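Local atomic coordinates of 2-aminomuconate 6-semialdehyde dehydrogenase (Burkholderia cenocepacia, PDB entry 4U3W), a protein that probably oxidises 2-aminomuconate 6-semialdehyde to 2-aminomuconate as a member of the aldehyde dehydrogenase family, whose enzymes use a nicotinamide cofactor. Residues V269-G274 with S480-E485. Numbering follows the deposited sequence.
Sequences VSFELG and SGLGRE
F271 and L482 form the hydrogen-bonded pair of a short antiparallel ladder. F271 N donates to L482 O at 3.1 Å. L482 N donates to F271 O at 3.2 Å. One step on, E272 and G481 form a non-hydrogen-bonded pair. G481 has no side chain, and its CA lies 3.3 Å from F271 O. Beside this pair, L273 N donates a hydrogen bond to S480 O at 2.9 Å.

The F271 and L482 side chains run side by side and point the same way. L482 CD2 approaches the ring obliquely, 3.8 Å from F271 CD2. The same methyl also reaches V269 CG2. Helix 252-261 and residues of a second subunit continue this apolar packing.

S270 carries one of the two side-chain hydrogen bonds between the segments. Its OG lies anti to the backbone N (chi1 -175°) and donates to E485 OE2 at 2.7 Å. The carboxylate accepts on its anti lone pair. T247 OG1 also bonds OE2, and Y494 OH bonds OE1. A water bridges S270 OG to R484 O.

In the second, S480 OG donates to G274 O at 2.8 Å. E272, L273 and G274 open the Glu-Leu-Gly-Gly signature of aldehyde dehydrogenases. The E272 carboxylate is held by T249 and W181. Its OE2 lies 4.3 Å from E485 OE2, with the carboxylate planes 45° apart.

Strand 481-482 thus adds an antiparallel edge to a mixed sheet, next to strand 268-272. R484 NH2 forms a salt bridge with E496 of the second subunit. Chemically, backbone bonds set the register, while two serine hydroxyls tie the ends. With hydroxyls gripping both its oxygens, the buried E485 carboxylate is probably fixed in rotation. The neighbouring carboxylate would tend to raise the pKa of E485, and the hydroxyls probably offset part of this.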
ATOM      1  N   VAL A 269       4.236  21.355 -11.474  1.00 40.55           N
ATOM      2  CA  VAL A 269       4.099  21.074 -12.889  1.00 38.76           C
ATOM      3  C   VAL A 269       3.956  19.574 -13.126  1.00 37.91           C
ATOM      4  O   VAL A 269       4.634  18.767 -12.479  1.00 39.22           O
ATOM      5  CB  VAL A 269       5.321  21.589 -13.712  1.00 45.07           C
ATOM      6  CG1 VAL A 269       5.256  23.123 -13.943  1.00 40.55           C
ATOM      7  CG2 VAL A 269       6.618  21.214 -13.020  1.00 47.36           C
ATOM      8  N   SER A 270       3.093  19.236 -14.067  1.00 35.59           N
ATOM      9  CA  SER A 270       2.986  17.872 -14.582  1.00 37.88           C
ATOM     10  C   SER A 270       2.978  17.915 -16.108  1.00 35.53           C
ATOM     11  O   SER A 270       2.078  18.509 -16.724  1.00 37.33           O
ATOM     12  CB  SER A 270       1.723  17.168 -14.032  1.00 40.55           C
ATOM     13  OG  SER A 270       1.662  15.774 -14.454  1.00 39.95           O
ATOM     14  N   PHE A 271       3.959  17.264 -16.731  1.00 34.77           N
ATOM     15  CA  PHE A 271       4.123  17.357 -18.197  1.00 35.50           C
ATOM     16  C   PHE A 271       4.060  16.013 -18.909  1.00 33.75           C
ATOM     17  O   PHE A 271       4.707  15.073 -18.487  1.00 35.88           O
ATOM     18  CB  PHE A 271       5.478  17.994 -18.567  1.00 33.50           C
ATOM     19  CG  PHE A 271       5.634  19.403 -18.134  1.00 36.30           C
ATOM     20  CD1 PHE A 271       4.538  20.250 -18.006  1.00 33.85           C
ATOM     21  CD2 PHE A 271       6.904  19.888 -17.845  1.00 38.86           C
ATOM     22  CE1 PHE A 271       4.729  21.589 -17.616  1.00 36.83           C
ATOM     23  CE2 PHE A 271       7.103  21.218 -17.450  1.00 39.77           C
ATOM     24  CZ  PHE A 271       6.004  22.069 -17.329  1.00 38.87           C
ATOM     25  N   GLU A 272       3.305  15.936 -19.996  1.00 31.92           N
ATOM     26  CA  GLU A 272       3.346  14.786 -20.881  1.00 33.94           C
ATOM     27  C   GLU A 272       3.729  15.333 -22.263  1.00 34.98           C
ATOM     28  O   GLU A 272       2.932  16.064 -22.881  1.00 34.05           O
ATOM     29  CB  GLU A 272       1.994  14.077 -20.917  1.00 37.84           C
ATOM     30  CG  GLU A 272       1.602  13.472 -19.554  1.00 43.49           C
ATOM     31  CD  GLU A 272       0.079  13.264 -19.378  1.00 48.14           C
ATOM     32  OE1 GLU A 272      -0.716  13.631 -20.296  1.00 51.60           O
ATOM     33  OE2 GLU A 272      -0.325  12.684 -18.334  1.00 45.40           O
ATOM     34  N   LEU A 273       4.954  15.052 -22.716  1.00 34.56           N
ATOM     35  CA  LEU A 273       5.529  15.870 -23.793  1.00 32.86           C
ATOM     36  C   LEU A 273       5.759  15.004 -25.065  1.00 41.52           C
ATOM     37  O   LEU A 273       4.985  14.062 -25.327  1.00 38.61           O
ATOM     38  CB  LEU A 273       6.809  16.551 -23.321  1.00 31.00           C
ATOM     39  CG  LEU A 273       6.647  17.455 -22.057  1.00 34.30           C
ATOM     40  CD1 LEU A 273       7.965  18.042 -21.602  1.00 33.64           C
ATOM     41  CD2 LEU A 273       5.624  18.569 -22.277  1.00 33.59           C
ATOM     42  N   GLY A 274       6.784  15.320 -25.864  1.00 39.00           N
ATOM     43  CA  GLY A 274       6.933  14.618 -27.143  1.00 36.87           C
ATOM     44  C   GLY A 274       7.473  13.204 -27.011  1.00 37.02           C
ATOM     45  O   GLY A 274       7.841  12.756 -25.906  1.00 33.06           O
ATOM     46  N   SER A 480      10.534  13.553 -22.543  1.00 46.24           N
ATOM     47  CA  SER A 480       9.127  13.210 -22.795  1.00 45.09           C
ATOM     48  C   SER A 480       8.165  13.535 -21.639  1.00 44.50           C
ATOM     49  O   SER A 480       6.957  13.277 -21.729  1.00 43.62           O
ATOM     50  CB  SER A 480       8.993  11.696 -23.141  1.00 44.56           C
ATOM     51  OG  SER A 480       9.692  11.419 -24.350  1.00 44.93           O
ATOM     52  N   GLY A 481       8.701  14.060 -20.545  1.00 45.00           N
ATOM     53  CA  GLY A 481       7.829  14.396 -19.431  1.00 44.43           C
ATOM     54  C   GLY A 481       8.461  14.667 -18.077  1.00 44.86           C
ATOM     55  O   GLY A 481       9.674  14.547 -17.882  1.00 45.70           O
ATOM     56  N   LEU A 482       7.584  15.035 -17.146  1.00 44.27           N
ATOM     57  CA  LEU A 482       7.919  15.319 -15.758  1.00 44.43           C
ATOM     58  C   LEU A 482       6.746  14.789 -14.963  1.00 43.46           C
ATOM     59  O   LEU A 482       5.602  15.107 -15.301  1.00 42.83           O
ATOM     60  CB  LEU A 482       8.096  16.831 -15.536  1.00 46.82           C
ATOM     61  CG  LEU A 482       9.275  17.426 -14.764  1.00 51.06           C
ATOM     62  CD1 LEU A 482      10.596  16.746 -15.139  1.00 52.46           C
ATOM     63  CD2 LEU A 482       9.346  18.927 -15.032  1.00 46.14           C
ATOM     64  N   GLY A 483       7.016  13.950 -13.955  1.00 43.42           N
ATOM     65  CA  GLY A 483       5.964  13.365 -13.122  1.00 42.60           C
ATOM     66  C   GLY A 483       5.210  12.204 -13.763  1.00 48.68           C
ATOM     67  O   GLY A 483       5.445  11.841 -14.925  1.00 42.22           O
ATOM     68  N   ARG A 484       4.297  11.630 -12.978  1.00 41.43           N
ATOM     69  CA  ARG A 484       3.406  10.582 -13.423  1.00 44.14           C
ATOM     70  C   ARG A 484       1.981  10.978 -13.046  1.00 44.92           C
ATOM     71  O   ARG A 484       1.762  11.630 -12.010  1.00 40.00           O
ATOM     72  CB  ARG A 484       3.789   9.218 -12.770  1.00 41.03           C
ATOM     73  CG  ARG A 484       5.147   8.633 -13.282  1.00 41.81           C
ATOM     74  CD  ARG A 484       5.083   8.221 -14.770  1.00 41.73           C
ATOM     75  NE  ARG A 484       6.327   7.587 -15.248  1.00 42.46           N
ATOM     76  CZ  ARG A 484       7.399   8.253 -15.682  1.00 43.18           C
ATOM     77  NH1 ARG A 484       7.401   9.603 -15.708  1.00 43.28           N
ATOM     78  NH2 ARG A 484       8.477   7.579 -16.095  1.00 43.87           N
ATOM     79  N   GLU A 485       1.019  10.583 -13.877  1.00 39.67           N
ATOM     80  CA  GLU A 485      -0.391  10.687 -13.515  1.00 39.02           C
ATOM     81  C   GLU A 485      -0.991   9.285 -13.658  1.00 39.49           C
ATOM     82  O   GLU A 485      -0.381   8.410 -14.288  1.00 41.75           O
ATOM     83  CB  GLU A 485      -1.111  11.720 -14.394  1.00 41.87           C
ATOM     84  CG  GLU A 485      -0.490  13.132 -14.243  1.00 42.70           C
ATOM     85  CD  GLU A 485      -1.427  14.273 -14.657  1.00 43.50           C
ATOM     86  OE1 GLU A 485      -2.661  14.077 -14.653  1.00 40.10           O
ATOM     87  OE2 GLU A 485      -0.909  15.368 -15.020  1.00 45.17           O
TER
HETATM   88  O   HOH W   1       2.519  14.545 -11.957  1.00 34.54           O
HETATM   89  O   HOH W   2       0.620  16.081 -17.648  1.00 34.63           O
HETATM   90  O   HOH W   3       3.052  13.912 -15.421  1.00 35.74           O
HETATM   91  O   HOH W   4       5.393  12.575 -17.662  1.00 33.14           O